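Local coordinates for putative lipoprotein (Pseudomonas protegens, PDB 4KT3) that probably acts as the immunity protein that neutralises a peptidoglycan-cleaving glycoside hydrolase effector of the type VI secretion system, with which it forms a complex, at residues L19-A24 against Y63-G68. Residues are numbered along the deposited sequence; the frame is centred on the assembly and turned at random.
Sequences LTREQA and YDFSLG
Over one face of the Tyr63 ring lies the backbone start of helix 21-34, with Arg21 CA 3.6 Å above the ring plane, while Leu19 O and water 1 sit at the ring edge, in plane. Phe65 receives Arg21 O at its edge, 3.6 Å from CZ, and water 2 over one face, toward the rim; Val85 of strand 78-86 helps bury this ring. This is helix-on-sheet packing: the helix, capped at its start by a capping box in which Gln23 N donates to Thr20 OG1 and Thr20 N to Gln23 OE1, rests on strand 62-69 of the antiparallel sheet. Arg21 CB adds a CH-pi contact, 6° off the Tyr63 ring normal. Arg21 CG stands anti to the backbone N (chi1 -173°), which sets it 4.1 Å from Tyr63 CD1; the two side chains cross at about a right angle. The guanidinium has one face above Tyr63 CE1, but the planes are 58° apart, so they do not stack. Arginine suits this exposed border because its CB and CG pack on the ring while its charged end remains hydrated: water 2, at the guanidinium edge, joins NH1 to Asp64 O. Ala24 CB touches both aromatics, 3.9 Å from Tyr63 CD2 and 4.0 Å from Phe65 CZ; a small residue here lets the helix come close. Tyrosine suits its place because its hydroxyl can bond water: water 1 bridges Tyr63 OH and Leu19 O, 2.7 Å from each.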
loop_
_atom_site.group_PDB
_atom_site.type_symbol
_atom_site.label_atom_id
_atom_site.label_comp_id
_atom_site.label_asym_id
_atom_site.label_seq_id
_atom_site.Cartn_x
_atom_site.Cartn_y
_atom_site.Cartn_z
ATOM N N LEU B 19 3.126 19.837 8.527
ATOM C CA LEU B 19 1.798 19.553 7.998
ATOM C C LEU B 19 1.029 18.623 8.923
ATOM O O LEU B 19 1.602 17.704 9.509
ATOM C CB LEU B 19 1.917 18.887 6.623
ATOM C CG LEU B 19 2.613 19.671 5.506
ATOM C CD1 LEU B 19 2.939 18.755 4.328
ATOM C CD2 LEU B 19 1.740 20.822 5.055
ATOM N N THR B 20 -0.273 18.868 9.046
ATOM C CA THR B 20 -1.191 17.887 9.625
ATOM C C THR B 20 -1.433 16.768 8.626
ATOM O O THR B 20 -1.082 16.886 7.448
ATOM C CB THR B 20 -2.549 18.502 9.920
ATOM O OG1 THR B 20 -3.129 18.963 8.692
ATOM C CG2 THR B 20 -2.415 19.662 10.889
ATOM N N ARG B 21 -2.052 15.685 9.086
ATOM C CA ARG B 21 -2.376 14.589 8.194
ATOM C C ARG B 21 -3.274 15.075 7.064
ATOM O O ARG B 21 -3.105 14.679 5.911
ATOM C CB ARG B 21 -3.071 13.461 8.957
ATOM C CG ARG B 21 -3.280 12.199 8.107
ATOM C CD ARG B 21 -4.203 11.190 8.790
ATOM N NE ARG B 21 -3.945 11.066 10.224
ATOM C CZ ARG B 21 -3.068 10.224 10.764
ATOM N NH1 ARG B 21 -2.341 9.423 9.995
ATOM N NH2 ARG B 21 -2.910 10.186 12.077
ATOM N N GLU B 22 -4.234 15.934 7.395
ATOM C CA GLU B 22 -5.183 16.424 6.403
ATOM C C GLU B 22 -4.466 17.246 5.339
ATOM O O GLU B 22 -4.735 17.100 4.144
ATOM C CB GLU B 22 -6.283 17.252 7.075
ATOM C CG GLU B 22 -7.384 17.716 6.131
ATOM N N GLN B 23 -3.550 18.105 5.775
ATOM C CA GLN B 23 -2.771 18.920 4.854
ATOM C C GLN B 23 -1.866 18.055 3.977
ATOM O O GLN B 23 -1.725 18.312 2.781
ATOM C CB GLN B 23 -1.939 19.948 5.624
ATOM C CG GLN B 23 -2.778 21.034 6.291
ATOM C CD GLN B 23 -1.971 21.938 7.203
ATOM O OE1 GLN B 23 -1.036 21.496 7.870
ATOM N NE2 GLN B 23 -2.327 23.221 7.230
ATOM N N ALA B 24 -1.265 17.024 4.565
ATOM C CA ALA B 24 -0.417 16.108 3.809
ATOM C C ALA B 24 -1.235 15.415 2.712
ATOM O O ALA B 24 -0.751 15.217 1.603
ATOM C CB ALA B 24 0.226 15.078 4.733
ATOM N N TYR B 63 3.440 11.058 6.678
ATOM C CA TYR B 63 2.138 10.411 6.767
ATOM C C TYR B 63 1.978 9.526 5.533
ATOM O O TYR B 63 2.327 9.940 4.428
ATOM C CB TYR B 63 1.031 11.450 6.801
ATOM C CG TYR B 63 0.920 12.160 8.121
ATOM C CD1 TYR B 63 0.547 11.473 9.266
ATOM C CD2 TYR B 63 1.179 13.518 8.222
ATOM C CE1 TYR B 63 0.441 12.117 10.480
ATOM C CE2 TYR B 63 1.073 14.172 9.423
ATOM C CZ TYR B 63 0.710 13.469 10.551
ATOM O OH TYR B 63 0.599 14.130 11.749
ATOM N N ASP B 64 1.459 8.316 5.719
ATOM C CA ASP B 64 1.274 7.382 4.608
ATOM C C ASP B 64 -0.179 7.362 4.123
ATOM O O ASP B 64 -1.123 7.538 4.916
ATOM C CB ASP B 64 1.660 5.958 5.016
ATOM C CG ASP B 64 3.148 5.775 5.255
ATOM O OD1 ASP B 64 3.934 6.743 5.158
ATOM O OD2 ASP B 64 3.521 4.627 5.581
ATOM N N PHE B 65 -0.355 7.113 2.825
ATOM C CA PHE B 65 -1.673 7.096 2.201
ATOM C C PHE B 65 -1.732 5.998 1.162
ATOM O O PHE B 65 -0.766 5.773 0.431
ATOM C CB PHE B 65 -1.962 8.427 1.491
ATOM C CG PHE B 65 -1.940 9.603 2.398
ATOM C CD1 PHE B 65 -3.097 10.010 3.048
ATOM C CD2 PHE B 65 -0.757 10.300 2.624
ATOM C CE1 PHE B 65 -3.078 11.091 3.902
ATOM C CE2 PHE B 65 -0.740 11.383 3.477
ATOM C CZ PHE B 65 -1.902 11.784 4.109
ATOM N N SER B 66 -2.866 5.311 1.093
ATOM C CA SER B 66 -3.079 4.355 0.018
ATOM C C SER B 66 -4.080 4.921 -0.977
ATOM O O SER B 66 -4.987 5.669 -0.606
ATOM C CB SER B 66 -3.578 3.022 0.565
ATOM O OG SER B 66 -4.887 3.137 1.065
ATOM N N LEU B 67 -3.892 4.570 -2.246
ATOM C CA LEU B 67 -4.801 4.937 -3.314
ATOM C C LEU B 67 -5.385 3.645 -3.858
ATOM O O LEU B 67 -4.657 2.738 -4.265
ATOM C CB LEU B 67 -4.049 5.670 -4.407
ATOM C CG LEU B 67 -4.843 6.001 -5.672
ATOM C CD1 LEU B 67 -5.997 6.949 -5.370
ATOM C CD2 LEU B 67 -3.907 6.586 -6.714
ATOM N N GLY B 68 -6.703 3.543 -3.844
ATOM C CA GLY B 68 -7.336 2.291 -4.193
ATOM C C GLY B 68 -8.658 2.440 -4.902
ATOM O O GLY B 68 -9.162 3.544 -5.081
HETATM O O HOH W 1 1.217 16.700 12.033
HETATM O O HOH W 2 -1.753 9.147 7.069
#